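PDB 2Y0H: probable porin, which probably acts as an outer-membrane porin, forming a beta-barrel channel for solutes, as in the OprD family to which it belongs. Local coordinates for residues Met164-Arg169 / Asp202-His207; Gly241-Arg246 / Ala273-Asn278; Asn245-Ala250 / Gln266-Asn271. All coordinates share one frame; numbering follows the deposited sequence.

Interaction 1 of 3, residues Met164-Arg169 / Asp202-His207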
ATOM      1  N   MET A 164     -10.083 -11.037 -10.229  1.00 34.81           N
ATOM      2  CA  MET A 164      -9.195 -11.010  -9.078  1.00 30.33           C
ATOM      3  C   MET A 164      -8.946 -12.388  -8.470  1.00 28.23           C
ATOM      4  O   MET A 164      -9.785 -13.290  -8.543  1.00 27.02           O
ATOM      5  CB  MET A 164      -9.755 -10.047  -8.032  1.00 28.25           C
ATOM      6  CG  MET A 164      -9.742  -8.610  -8.506  1.00 28.64           C
ATOM      7  SD  MET A 164     -10.850  -7.555  -7.569  1.00 29.35           S
ATOM      8  CE  MET A 164     -12.458  -8.238  -8.018  1.00 26.39           C
ATOM      9  N   TYR A 165      -7.779 -12.543  -7.867  1.00 24.15           N
ATOM     10  CA  TYR A 165      -7.413 -13.815  -7.264  1.00 24.70           C
ATOM     11  C   TYR A 165      -6.361 -13.534  -6.200  1.00 23.91           C
ATOM     12  O   TYR A 165      -5.836 -12.425  -6.130  1.00 26.68           O
ATOM     13  CB  TYR A 165      -6.923 -14.810  -8.333  1.00 24.58           C
ATOM     14  CG  TYR A 165      -5.769 -14.308  -9.197  1.00 30.13           C
ATOM     15  CD1 TYR A 165      -6.000 -13.507 -10.314  1.00 29.00           C
ATOM     16  CD2 TYR A 165      -4.453 -14.625  -8.880  1.00 28.43           C
ATOM     17  CE1 TYR A 165      -4.954 -13.053 -11.101  1.00 27.12           C
ATOM     18  CE2 TYR A 165      -3.403 -14.176  -9.651  1.00 31.69           C
ATOM     19  CZ  TYR A 165      -3.656 -13.391 -10.759  1.00 34.33           C
ATOM     20  OH  TYR A 165      -2.604 -12.942 -11.516  1.00 34.35           O
ATOM     21  N   ILE A 166      -6.083 -14.512  -5.346  1.00 27.06           N
ATOM     22  CA  ILE A 166      -5.022 -14.366  -4.356  1.00 24.17           C
ATOM     23  C   ILE A 166      -3.692 -14.305  -5.085  1.00 28.26           C
ATOM     24  O   ILE A 166      -3.427 -15.136  -5.956  1.00 28.48           O
ATOM     25  CB  ILE A 166      -4.992 -15.541  -3.354  1.00 25.44           C
ATOM     26  CG1 ILE A 166      -6.258 -15.544  -2.473  1.00 24.61           C
ATOM     27  CG2 ILE A 166      -3.688 -15.502  -2.526  1.00 26.21           C
ATOM     28  CD1 ILE A 166      -6.518 -16.867  -1.741  1.00 19.86           C
ATOM     29  N   MET A 167      -2.868 -13.319  -4.728  1.00 26.66           N
ATOM     30  CA  MET A 167      -1.531 -13.166  -5.305  1.00 30.68           C
ATOM     31  C   MET A 167      -0.725 -14.454  -5.145  1.00 33.98           C
ATOM     32  O   MET A 167      -0.533 -14.930  -4.022  1.00 29.75           O
ATOM     33  CB  MET A 167      -0.788 -12.030  -4.603  1.00 31.58           C
ATOM     34  CG  MET A 167       0.602 -11.720  -5.172  1.00 36.70           C
ATOM     35  SD  MET A 167       0.558 -10.814  -6.737  1.00 49.54           S
ATOM     36  CE  MET A 167       0.239 -12.131  -7.919  1.00 48.94           C
ATOM     37  N   GLY A 168      -0.255 -15.012  -6.260  1.00 35.51           N
ATOM     38  CA  GLY A 168       0.474 -16.275  -6.230  1.00 33.11           C
ATOM     39  C   GLY A 168      -0.332 -17.503  -6.640  1.00 35.38           C
ATOM     40  O   GLY A 168       0.225 -18.594  -6.756  1.00 40.73           O
ATOM     41  N   ARG A 169      -1.633 -17.348  -6.876  1.00 31.19           N
ATOM     42  CA  ARG A 169      -2.457 -18.508  -7.253  1.00 38.97           C
ATOM     43  C   ARG A 169      -3.045 -18.473  -8.686  1.00 39.52           C
ATOM     44  O   ARG A 169      -2.707 -17.603  -9.492  1.00 38.15           O
ATOM     45  CB  ARG A 169      -3.538 -18.805  -6.185  1.00 35.27           C
ATOM     46  CG  ARG A 169      -3.300 -18.111  -4.844  1.00 35.68           C
ATOM     47  CD  ARG A 169      -3.279 -19.028  -3.610  1.00 38.58           C
ATOM     48  NE  ARG A 169      -4.540 -19.702  -3.357  1.00 31.51           N
ATOM     49  CZ  ARG A 169      -4.903 -20.268  -2.200  1.00 33.43           C
ATOM     50  NH1 ARG A 169      -4.121 -20.239  -1.133  1.00 31.28           N
ATOM     51  NH2 ARG A 169      -6.081 -20.871  -2.108  1.00 25.61           N
ATOM     52  N   ASP A 202     -16.222 -16.553  -3.479  1.00 26.32           N
ATOM     53  CA  ASP A 202     -15.806 -17.911  -3.843  1.00 28.91           C
ATOM     54  C   ASP A 202     -14.318 -18.244  -3.746  1.00 26.41           C
ATOM     55  O   ASP A 202     -13.909 -19.338  -4.121  1.00 27.80           O
ATOM     56  CB  ASP A 202     -16.339 -18.296  -5.221  1.00 26.54           C
ATOM     57  CG  ASP A 202     -17.805 -18.602  -5.187  1.00 35.20           C
ATOM     58  OD1 ASP A 202     -18.254 -19.133  -4.139  1.00 31.27           O
ATOM     59  OD2 ASP A 202     -18.496 -18.296  -6.186  1.00 34.53           O
ATOM     60  N   ILE A 203     -13.514 -17.329  -3.228  1.00 27.70           N
ATOM     61  CA  ILE A 203     -12.085 -17.605  -3.083  1.00 27.72           C
ATOM     62  C   ILE A 203     -11.613 -17.492  -1.630  1.00 24.90           C
ATOM     63  O   ILE A 203     -11.175 -18.483  -1.043  1.00 27.26           O
ATOM     64  CB  ILE A 203     -11.235 -16.724  -4.028  1.00 25.45           C
ATOM     65  CG1 ILE A 203     -11.555 -17.093  -5.469  1.00 24.04           C
ATOM     66  CG2 ILE A 203      -9.727 -16.885  -3.731  1.00 22.01           C
ATOM     67  CD1 ILE A 203     -10.866 -16.236  -6.519  1.00 23.01           C
ATOM     68  N   TYR A 204     -11.724 -16.301  -1.046  1.00 22.15           N
ATOM     69  CA  TYR A 204     -11.350 -16.120   0.354  1.00 23.34           C
ATOM     70  C   TYR A 204     -12.133 -15.029   1.091  1.00 21.98           C
ATOM     71  O   TYR A 204     -12.760 -14.163   0.475  1.00 22.71           O
ATOM     72  CB  TYR A 204      -9.833 -15.905   0.507  1.00 25.27           C
ATOM     73  CG  TYR A 204      -9.332 -14.498   0.201  1.00 27.72           C
ATOM     74  CD1 TYR A 204      -9.043 -14.107  -1.107  1.00 21.80           C
ATOM     75  CD2 TYR A 204      -9.142 -13.570   1.222  1.00 22.83           C
ATOM     76  CE1 TYR A 204      -8.563 -12.839  -1.384  1.00 22.56           C
ATOM     77  CE2 TYR A 204      -8.669 -12.295   0.953  1.00 24.56           C
ATOM     78  CZ  TYR A 204      -8.388 -11.935  -0.347  1.00 26.01           C
ATOM     79  OH  TYR A 204      -7.919 -10.676  -0.612  1.00 26.37           O
ATOM     80  N   ARG A 205     -12.079 -15.121   2.416  1.00 23.52           N
ATOM     81  CA  ARG A 205     -12.653 -14.159   3.364  1.00 28.08           C
ATOM     82  C   ARG A 205     -11.531 -13.724   4.292  1.00 24.22           C
ATOM     83  O   ARG A 205     -10.706 -14.537   4.677  1.00 23.90           O
ATOM     84  CB  ARG A 205     -13.667 -14.852   4.286  1.00 28.81           C
ATOM     85  CG  ARG A 205     -15.002 -15.135   3.727  1.00 37.54           C
ATOM     86  CD  ARG A 205     -15.845 -15.899   4.764  1.00 34.88           C
ATOM     87  NE  ARG A 205     -17.073 -16.356   4.129  1.00 41.28           N
ATOM     88  CZ  ARG A 205     -18.296 -16.172   4.613  1.00 44.27           C
ATOM     89  NH1 ARG A 205     -18.479 -15.548   5.771  1.00 41.61           N
ATOM     90  NH2 ARG A 205     -19.340 -16.616   3.928  1.00 42.61           N
ATOM     91  N   GLN A 206     -11.545 -12.471   4.719  1.00 24.15           N
ATOM     92  CA  GLN A 206     -10.490 -11.970   5.578  1.00 26.95           C
ATOM     93  C   GLN A 206     -11.030 -10.965   6.595  1.00 26.81           C
ATOM     94  O   GLN A 206     -11.678  -9.982   6.224  1.00 28.38           O
ATOM     95  CB  GLN A 206      -9.424 -11.313   4.715  1.00 23.29           C
ATOM     96  CG  GLN A 206      -8.216 -10.834   5.462  1.00 26.18           C
ATOM     97  CD  GLN A 206      -7.083 -10.469   4.512  1.00 26.07           C
ATOM     98  OE1 GLN A 206      -7.037  -9.365   3.994  1.00 25.08           O
ATOM     99  NE2 GLN A 206      -6.171 -11.409   4.283  1.00 25.21           N
ATOM    100  N   HIS A 207     -10.753 -11.211   7.869  1.00 26.06           N
ATOM    101  CA  HIS A 207     -11.160 -10.296   8.931  1.00 29.18           C
ATOM    102  C   HIS A 207      -9.932  -9.569   9.413  1.00 24.92           C
ATOM    103  O   HIS A 207      -8.882 -10.177   9.571  1.00 27.38           O
ATOM    104  CB  HIS A 207     -11.788 -11.040  10.122  1.00 28.53           C
ATOM    105  CG  HIS A 207     -13.063 -11.753   9.793  1.00 32.74           C
ATOM    106  ND1 HIS A 207     -14.303 -11.173   9.953  1.00 31.22           N
ATOM    107  CD2 HIS A 207     -13.287 -13.001   9.316  1.00 26.84           C
ATOM    108  CE1 HIS A 207     -15.237 -12.031   9.586  1.00 34.07           C
ATOM    109  NE2 HIS A 207     -14.645 -13.144   9.187  1.00 36.56           N
TER
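Ile166 packs against Ile203 and Tyr204 where the long loop between strands 143-154 and 178-186 of this OprD-type beta barrel meets the start of strand 204-216. The two isoleucine side chains run past one another in opposing senses, bringing Ile166 CD1 to 3.8 Å from Ile203 CG2. Ile166 meets the phenol at a slant, its CG1 coming 3.4 Å from Tyr204 CD1. Ile166 CD1 lies 3.8 Å from the same ring carbon, which therefore touches the last two carbons of the longer isoleucine branch. Tyr204 CG sits between its own backbone N and carbonyl carbon (chi1 80°), placing the start of the ring beside Ile166, while Ile203 CG2 lies at the ring edge, in its plane. Ile203 and Tyr204 form a classic beta bulge opposite Leu200, and both side chains point toward the loop. At the other end of Ile203, CD1 touches the loop backbone, 3.7 Å from Met164 O, so the contact is apolar apart from this carbonyl. After Ile166 the loop reverses in a type II turn, closed by Arg169 N to Ile166 O at 3.0 Å. The turn returns Arg169 beside the isoleucine, and Ile166 CD1 lies 3.7 Å above the plane of the Arg169 guanidinium, over its centre.

Interaction 2 of 3, residues Gly241-Arg246 / Ala273-Asn278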
ATOM      1  N   GLY A 241      -8.748 -23.456  -3.836  1.00 28.53           N
ATOM      2  CA  GLY A 241      -8.301 -24.369  -2.798  1.00 27.54           C
ATOM      3  C   GLY A 241      -8.420 -23.774  -1.413  1.00 28.34           C
ATOM      4  O   GLY A 241      -8.922 -22.655  -1.257  1.00 28.97           O
ATOM      5  N   PRO A 242      -7.945 -24.513  -0.397  1.00 29.91           N
ATOM      6  CA  PRO A 242      -7.985 -24.065   1.001  1.00 31.95           C
ATOM      7  C   PRO A 242      -7.207 -22.766   1.212  1.00 30.52           C
ATOM      8  O   PRO A 242      -6.224 -22.493   0.513  1.00 25.90           O
ATOM      9  CB  PRO A 242      -7.299 -25.210   1.762  1.00 31.88           C
ATOM     10  CG  PRO A 242      -7.396 -26.386   0.858  1.00 35.69           C
ATOM     11  CD  PRO A 242      -7.292 -25.823  -0.531  1.00 32.51           C
ATOM     12  N   VAL A 243      -7.656 -21.978   2.182  1.00 28.14           N
ATOM     13  CA  VAL A 243      -6.989 -20.743   2.553  1.00 29.01           C
ATOM     14  C   VAL A 243      -6.859 -20.752   4.082  1.00 29.67           C
ATOM     15  O   VAL A 243      -7.865 -20.782   4.780  1.00 30.09           O
ATOM     16  CB  VAL A 243      -7.804 -19.505   2.090  1.00 30.25           C
ATOM     17  CG1 VAL A 243      -7.135 -18.209   2.558  1.00 31.86           C
ATOM     18  CG2 VAL A 243      -7.994 -19.505   0.567  1.00 24.03           C
ATOM     19  N   ASP A 244      -5.630 -20.759   4.594  1.00 28.15           N
ATOM     20  CA  ASP A 244      -5.401 -20.893   6.042  1.00 31.99           C
ATOM     21  C   ASP A 244      -4.256 -20.002   6.511  1.00 26.34           C
ATOM     22  O   ASP A 244      -3.099 -20.374   6.404  1.00 31.01           O
ATOM     23  CB  ASP A 244      -5.115 -22.360   6.415  1.00 31.22           C
ATOM     24  CG  ASP A 244      -4.729 -22.540   7.890  1.00 31.66           C
ATOM     25  OD1 ASP A 244      -5.323 -21.884   8.768  1.00 33.67           O
ATOM     26  OD2 ASP A 244      -3.824 -23.347   8.175  1.00 33.37           O
ATOM     27  N   ASN A 245      -4.586 -18.827   7.026  1.00 24.88           N
ATOM     28  CA  ASN A 245      -3.577 -17.894   7.519  1.00 27.80           C
ATOM     29  C   ASN A 245      -4.137 -16.974   8.579  1.00 29.40           C
ATOM     30  O   ASN A 245      -5.196 -16.367   8.414  1.00 24.70           O
ATOM     31  CB  ASN A 245      -3.015 -17.031   6.388  1.00 28.86           C
ATOM     32  CG  ASN A 245      -1.963 -16.024   6.870  1.00 27.69           C
ATOM     33  OD1 ASN A 245      -2.286 -14.935   7.357  1.00 25.35           O
ATOM     34  ND2 ASN A 245      -0.704 -16.377   6.702  1.00 25.88           N
ATOM     35  N   ARG A 246      -3.417 -16.886   9.681  1.00 31.30           N
ATOM     36  CA  ARG A 246      -3.642 -15.809  10.608  1.00 31.67           C
ATOM     37  C   ARG A 246      -2.354 -15.023  10.569  1.00 29.90           C
ATOM     38  O   ARG A 246      -1.262 -15.592  10.425  1.00 27.13           O
ATOM     39  CB  ARG A 246      -4.012 -16.340  11.998  1.00 35.64           C
ATOM     40  CG  ARG A 246      -5.211 -17.302  11.931  1.00 42.13           C
ATOM     41  CD  ARG A 246      -5.820 -17.621  13.281  1.00 50.22           C
ATOM     42  NE  ARG A 246      -4.844 -18.108  14.253  1.00 65.22           N
ATOM     43  CZ  ARG A 246      -4.419 -19.367  14.330  1.00 63.64           C
ATOM     44  NH1 ARG A 246      -4.872 -20.274  13.473  1.00 63.37           N
ATOM     45  NH2 ARG A 246      -3.532 -19.711  15.260  1.00 58.89           N
ATOM     46  N   ALA A 273       0.722 -18.455   3.027  1.00 27.22           N
ATOM     47  CA  ALA A 273       1.157 -17.074   3.081  1.00 28.05           C
ATOM     48  C   ALA A 273      -0.058 -16.174   3.301  1.00 26.07           C
ATOM     49  O   ALA A 273      -1.186 -16.573   3.053  1.00 25.49           O
ATOM     50  CB  ALA A 273       1.867 -16.688   1.782  1.00 25.02           C
ATOM     51  N   PHE A 274       0.185 -14.956   3.768  1.00 24.78           N
ATOM     52  CA  PHE A 274      -0.864 -13.959   3.899  1.00 26.31           C
ATOM     53  C   PHE A 274      -1.500 -13.623   2.539  1.00 25.56           C
ATOM     54  O   PHE A 274      -0.809 -13.186   1.618  1.00 23.72           O
ATOM     55  CB  PHE A 274      -0.290 -12.691   4.536  1.00 24.64           C
ATOM     56  CG  PHE A 274      -1.303 -11.608   4.754  1.00 26.30           C
ATOM     57  CD1 PHE A 274      -2.433 -11.845   5.540  1.00 22.01           C
ATOM     58  CD2 PHE A 274      -1.128 -10.346   4.180  1.00 24.45           C
ATOM     59  CE1 PHE A 274      -3.371 -10.851   5.755  1.00 22.91           C
ATOM     60  CE2 PHE A 274      -2.065  -9.331   4.384  1.00 23.86           C
ATOM     61  CZ  PHE A 274      -3.190  -9.581   5.178  1.00 25.43           C
ATOM     62  N   PRO A 275      -2.820 -13.827   2.415  1.00 24.09           N
ATOM     63  CA  PRO A 275      -3.524 -13.547   1.153  1.00 27.30           C
ATOM     64  C   PRO A 275      -3.652 -12.053   0.874  1.00 27.09           C
ATOM     65  O   PRO A 275      -4.140 -11.304   1.730  1.00 26.39           O
ATOM     66  CB  PRO A 275      -4.912 -14.153   1.384  1.00 26.90           C
ATOM     67  CG  PRO A 275      -4.734 -15.107   2.556  1.00 28.36           C
ATOM     68  CD  PRO A 275      -3.695 -14.477   3.405  1.00 25.46           C
ATOM     69  N   VAL A 276      -3.187 -11.630  -0.299  1.00 26.20           N
ATOM     70  CA  VAL A 276      -3.500 -10.308  -0.835  1.00 24.34           C
ATOM     71  C   VAL A 276      -4.061 -10.478  -2.227  1.00 24.66           C
ATOM     72  O   VAL A 276      -3.790 -11.488  -2.885  1.00 22.52           O
ATOM     73  CB  VAL A 276      -2.255  -9.385  -0.905  1.00 30.24           C
ATOM     74  CG1 VAL A 276      -1.891  -8.882   0.478  1.00 30.62           C
ATOM     75  CG2 VAL A 276      -1.064 -10.118  -1.544  1.00 30.00           C
ATOM     76  N   LEU A 277      -4.836  -9.492  -2.679  1.00 23.81           N
ATOM     77  CA  LEU A 277      -5.313  -9.459  -4.062  1.00 27.73           C
ATOM     78  C   LEU A 277      -4.149  -9.390  -5.058  1.00 29.87           C
ATOM     79  O   LEU A 277      -3.121  -8.766  -4.782  1.00 27.68           O
ATOM     80  CB  LEU A 277      -6.253  -8.268  -4.281  1.00 28.58           C
ATOM     81  CG  LEU A 277      -7.562  -8.302  -3.481  1.00 29.43           C
ATOM     82  CD1 LEU A 277      -8.352  -7.001  -3.632  1.00 23.64           C
ATOM     83  CD2 LEU A 277      -8.407  -9.501  -3.901  1.00 24.49           C
ATOM     84  N   ASN A 278      -4.322 -10.025  -6.214  1.00 26.48           N
ATOM     85  CA  ASN A 278      -3.311 -10.017  -7.270  1.00 31.15           C
ATOM     86  C   ASN A 278      -3.036  -8.598  -7.773  1.00 31.48           C
ATOM     87  O   ASN A 278      -3.835  -7.685  -7.557  1.00 30.93           O
ATOM     88  CB  ASN A 278      -3.800 -10.847  -8.452  1.00 29.47           C
ATOM     89  CG  ASN A 278      -5.008 -10.227  -9.098  1.00 30.57           C
ATOM     90  OD1 ASN A 278      -6.089 -10.193  -8.504  1.00 27.41           O
ATOM     91  ND2 ASN A 278      -4.825  -9.665 -10.287  1.00 28.91           N
TER
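Asn245 turns its carboxamide toward the backbone and ring of Phe274, joining the beginning of a barrel strand to the long loop after the next strand. Its CG is anti to the backbone N (chi1 179°), which puts CG on the side of Phe274. The two flat groups are inclined by 52°, and Asn245 OD1 lies at the ring edge, near the ring plane, 3.6 Å from Phe274 CD1. The other branch rests on the main chain: Asn245 ND2 is 3.5 Å from Ala273 C. It is also 3.4 Å from Phe274 N, but these are two donors, and their closeness is packing rather than a hydrogen bond. Asn245 CB adds a methylene contact, 4.0 Å from Pro275 CD. The proline ring meets a second residue as well, with Pro275 CG 3.9 Å from Val243 CG1. Pro275 thus touches side chains two positions apart, one on the strand and one on the loop that leads into it.

The polar end of Asn245 is oriented from just ahead of the loop segment, where ND2 donates to Asp272 O, while Asp272 OD2 accepts a hydrogen bond from Asp244 N, so the entry to the strand and the start of the loop are tied side by side. Farther out, the Phe274 ring meets that of Phe230, and Pro275 touches Ser232; both partners belong to strand 221-234. On the other flank Phe274 packs on Met268 of strand 259-269, so the beginning of the loop lies across strand 244-256 and reaches both of its neighbours in the barrel wall.

Interaction 3 of 3, residues Asn245-Ala250 / Gln266-Asn271. With C8E ((hydroxyethyloxy)tri(ethyloxy)octane), chain M.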
ATOM      1  N   ASN A 245      -4.586 -18.827   7.026  1.00 24.88           N
ATOM      2  CA  ASN A 245      -3.577 -17.894   7.519  1.00 27.80           C
ATOM      3  C   ASN A 245      -4.137 -16.974   8.579  1.00 29.40           C
ATOM      4  O   ASN A 245      -5.196 -16.367   8.414  1.00 24.70           O
ATOM      5  CB  ASN A 245      -3.015 -17.031   6.388  1.00 28.86           C
ATOM      6  CG  ASN A 245      -1.963 -16.024   6.870  1.00 27.69           C
ATOM      7  OD1 ASN A 245      -2.286 -14.935   7.357  1.00 25.35           O
ATOM      8  ND2 ASN A 245      -0.704 -16.377   6.702  1.00 25.88           N
ATOM      9  N   ARG A 246      -3.417 -16.886   9.681  1.00 31.30           N
ATOM     10  CA  ARG A 246      -3.642 -15.809  10.608  1.00 31.67           C
ATOM     11  C   ARG A 246      -2.354 -15.023  10.569  1.00 29.90           C
ATOM     12  O   ARG A 246      -1.262 -15.592  10.425  1.00 27.13           O
ATOM     13  CB  ARG A 246      -4.012 -16.340  11.998  1.00 35.64           C
ATOM     14  CG  ARG A 246      -5.211 -17.302  11.931  1.00 42.13           C
ATOM     15  CD  ARG A 246      -5.820 -17.621  13.281  1.00 50.22           C
ATOM     16  NE  ARG A 246      -4.844 -18.108  14.253  1.00 65.22           N
ATOM     17  CZ  ARG A 246      -4.419 -19.367  14.330  1.00 63.64           C
ATOM     18  NH1 ARG A 246      -4.872 -20.274  13.473  1.00 63.37           N
ATOM     19  NH2 ARG A 246      -3.532 -19.711  15.260  1.00 58.89           N
ATOM     20  N   ASN A 247      -2.499 -13.706  10.646  1.00 28.52           N
ATOM     21  CA  ASN A 247      -1.393 -12.779  10.499  1.00 29.06           C
ATOM     22  C   ASN A 247      -1.410 -11.829  11.695  1.00 30.89           C
ATOM     23  O   ASN A 247      -2.341 -11.028  11.822  1.00 29.08           O
ATOM     24  CB  ASN A 247      -1.555 -12.013   9.173  1.00 29.19           C
ATOM     25  CG  ASN A 247      -0.567 -10.848   9.025  1.00 30.00           C
ATOM     26  OD1 ASN A 247       0.158 -10.500   9.961  1.00 27.57           O
ATOM     27  ND2 ASN A 247      -0.547 -10.246   7.837  1.00 29.22           N
ATOM     28  N   LEU A 248      -0.411 -11.953  12.579  1.00 29.62           N
ATOM     29  CA  LEU A 248      -0.235 -11.050  13.732  1.00 28.79           C
ATOM     30  C   LEU A 248       0.993 -10.167  13.518  1.00 28.20           C
ATOM     31  O   LEU A 248       2.113 -10.663  13.396  1.00 29.35           O
ATOM     32  CB  LEU A 248      -0.023 -11.831  15.029  1.00 31.51           C
ATOM     33  CG  LEU A 248      -1.114 -12.726  15.616  1.00 38.17           C
ATOM     34  CD1 LEU A 248      -1.808 -13.542  14.550  1.00 40.91           C
ATOM     35  CD2 LEU A 248      -0.495 -13.646  16.660  1.00 43.68           C
ATOM     36  N   ASN A 249       0.792  -8.859  13.474  1.00 26.51           N
ATOM     37  CA  ASN A 249       1.911  -7.955  13.271  1.00 27.09           C
ATOM     38  C   ASN A 249       1.705  -6.629  13.989  1.00 28.40           C
ATOM     39  O   ASN A 249       0.571  -6.156  14.135  1.00 29.03           O
ATOM     40  CB  ASN A 249       2.220  -7.757  11.777  1.00 25.82           C
ATOM     41  CG  ASN A 249       1.130  -6.993  11.044  1.00 26.58           C
ATOM     42  OD1 ASN A 249       1.207  -5.779  10.891  1.00 26.47           O
ATOM     43  ND2 ASN A 249       0.111  -7.707  10.582  1.00 27.52           N
ATOM     44  N   ALA A 250       2.807  -6.048  14.453  1.00 26.43           N
ATOM     45  CA  ALA A 250       2.757  -4.818  15.233  1.00 28.26           C
ATOM     46  C   ALA A 250       3.974  -3.953  14.946  1.00 29.25           C
ATOM     47  O   ALA A 250       5.071  -4.454  14.733  1.00 30.62           O
ATOM     48  CB  ALA A 250       2.663  -5.130  16.729  1.00 27.07           C
ATOM     49  N   GLN A 266       6.181  -9.638  13.401  1.00 26.06           N
ATOM     50  CA  GLN A 266       5.202 -10.141  12.447  1.00 28.61           C
ATOM     51  C   GLN A 266       5.273 -11.660  12.466  1.00 27.97           C
ATOM     52  O   GLN A 266       6.360 -12.243  12.508  1.00 29.69           O
ATOM     53  CB  GLN A 266       5.520  -9.603  11.044  1.00 25.39           C
ATOM     54  CG  GLN A 266       4.511  -9.933   9.939  1.00 24.16           C
ATOM     55  CD  GLN A 266       4.602  -8.936   8.789  1.00 30.93           C
ATOM     56  OE1 GLN A 266       4.252  -7.755   8.951  1.00 28.35           O
ATOM     57  NE2 GLN A 266       5.110  -9.389   7.633  1.00 27.49           N
ATOM     58  N   LYS A 267       4.114 -12.297  12.416  1.00 29.29           N
ATOM     59  CA  LYS A 267       4.049 -13.740  12.528  1.00 33.32           C
ATOM     60  C   LYS A 267       2.930 -14.327  11.644  1.00 30.89           C
ATOM     61  O   LYS A 267       1.761 -14.000  11.807  1.00 32.72           O
ATOM     62  CB  LYS A 267       3.850 -14.095  14.001  1.00 32.99           C
ATOM     63  CG  LYS A 267       3.836 -15.567  14.330  1.00 44.20           C
ATOM     64  CD  LYS A 267       3.753 -15.776  15.854  1.00 51.31           C
ATOM     65  CE  LYS A 267       4.977 -15.192  16.600  1.00 59.71           C
ATOM     66  NZ  LYS A 267       5.001 -13.687  16.727  1.00 55.81           N
ATOM     67  N   MET A 268       3.314 -15.170  10.693  1.00 27.92           N
ATOM     68  CA  MET A 268       2.361 -15.930   9.879  1.00 31.44           C
ATOM     69  C   MET A 268       2.053 -17.253  10.578  1.00 31.46           C
ATOM     70  O   MET A 268       2.961 -17.978  10.991  1.00 31.47           O
ATOM     71  CB  MET A 268       2.933 -16.224   8.484  1.00 25.38           C
ATOM     72  CG  MET A 268       3.365 -14.997   7.682  1.00 26.31           C
ATOM     73  SD  MET A 268       1.968 -13.895   7.291  1.00 29.46           S
ATOM     74  CE  MET A 268       2.364 -12.512   8.371  1.00 27.10           C
ATOM     75  N   ILE A 269       0.769 -17.563  10.705  1.00 32.92           N
ATOM     76  CA  ILE A 269       0.328 -18.807  11.318  1.00 28.88           C
ATOM     77  C   ILE A 269      -0.615 -19.529  10.379  1.00 34.22           C
ATOM     78  O   ILE A 269      -1.539 -18.920   9.819  1.00 29.18           O
ATOM     79  CB  ILE A 269      -0.400 -18.531  12.629  1.00 35.46           C
ATOM     80  CG1 ILE A 269       0.512 -17.718  13.565  1.00 34.02           C
ATOM     81  CG2 ILE A 269      -0.861 -19.835  13.265  1.00 37.92           C
ATOM     82  CD1 ILE A 269      -0.221 -16.959  14.656  1.00 38.04           C
ATOM     83  N   GLY A 270      -0.392 -20.832  10.221  1.00 33.38           N
ATOM     84  CA  GLY A 270      -1.199 -21.658   9.335  1.00 31.91           C
ATOM     85  C   GLY A 270      -0.335 -22.110   8.180  1.00 32.12           C
ATOM     86  O   GLY A 270       0.855 -21.804   8.137  1.00 32.47           O
ATOM     87  N   ASN A 271      -0.891 -22.838   7.223  1.00 34.19           N
ATOM     88  CA  ASN A 271       0.007 -23.311   6.169  1.00 36.59           C
ATOM     89  C   ASN A 271       0.157 -22.387   4.955  1.00 34.38           C
ATOM     90  O   ASN A 271       1.007 -22.641   4.101  1.00 32.15           O
ATOM     91  CB  ASN A 271      -0.300 -24.752   5.749  1.00 45.87           C
ATOM     92  CG  ASN A 271      -1.368 -24.823   4.716  1.00 46.46           C
ATOM     93  OD1 ASN A 271      -2.438 -24.241   4.893  1.00 49.55           O
ATOM     94  ND2 ASN A 271      -1.086 -25.508   3.607  1.00 40.16           N
TER
HETATM   95  C1  C8E M1401       2.624 -10.351  17.443  1.00 43.96           C
HETATM   96  C2  C8E M1401       1.904  -9.124  16.877  1.00 39.61           C
HETATM   97  C3  C8E M1401       1.042  -8.456  17.949  1.00 43.20           C
HETATM   98  C4  C8E M1401      -0.393  -8.978  17.908  1.00 42.34           C
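Ile269, Arg246 and Leu248 have the three largest shares of the buried surface in this antiparallel beta hairpin, their side chains together on one face of the barrel wall. Ile269 lies between the other two. Its CG2, anti to the backbone N, comes over one face of the Arg246 guanidinium, 3.3 Å from Arg246 NH2. Ahead of that group the arginine chain is bent at chi3 (-53°), which sets NE off the line of the chain. The longer branch of Ile269 goes to the leucine, with Ile269 CD1 3.8 Å from Leu248 CD1 and almost as near CD2.

Underneath, Arg246 and Ile269 are a hydrogen-bonded pair, with N to O distances of 2.8 Å for both Arg246 N to Ile269 O and Ile269 N to Arg246 O. Leu248 and Lys267 repeat the pattern less evenly: Lys267 N to Leu248 O is bent, at 137°. On the opposite face, Met268 is folded so that its CE lies 3.4 Å from Asn247 OD1, and its SD takes a weak hydrogen bond from Asn245 ND2, whose main acceptor is Asp272 O. Asn247 OD1 also accepts from Asn249 ND2, which sits above the carbonyl plane.

A C8E detergent chain lies against Leu248: Leu248 CB is 3.8 Å from C8E C2, which makes this face probably the lipid-facing exterior; Ala250 CB touches C3. On the face of Asn249 and Gln266, Asn249 OD1 and the Gln266 amide are bonded to the loop after strand 259-269, at Ala286, Asn287 and Phe294. The hairpin is flanked by strand 221-234, where Tyr229 packs on Arg246 and Leu248, and by strand 300-309, where Ser301 pairs with Gln266.

Overall arrangement
All three contacts belong to one stretch of the closed 18-strand antiparallel barrel. Interaction 1 closes along the chain before interactions 2 and 3 open, which begin together on strand 244-256, sharing Asn245 and Arg246. The centres of interactions 1 and 2 are about 6 Å apart, and their loops are joined by probable backbone hydrogen bonds, Met167 N to Val276 O and Asn278 N to Tyr165 O. Interaction 3, centred about 11 Å from interaction 2, meets it through Phe274 and Asn247 and a probable hydrogen bond, Asn271 N to Asp244 OD2; it does not touch interaction 1, centred about 16 Å away. Wall pairing passes into loop packing, consistent with inward-folded loops narrowing the channel.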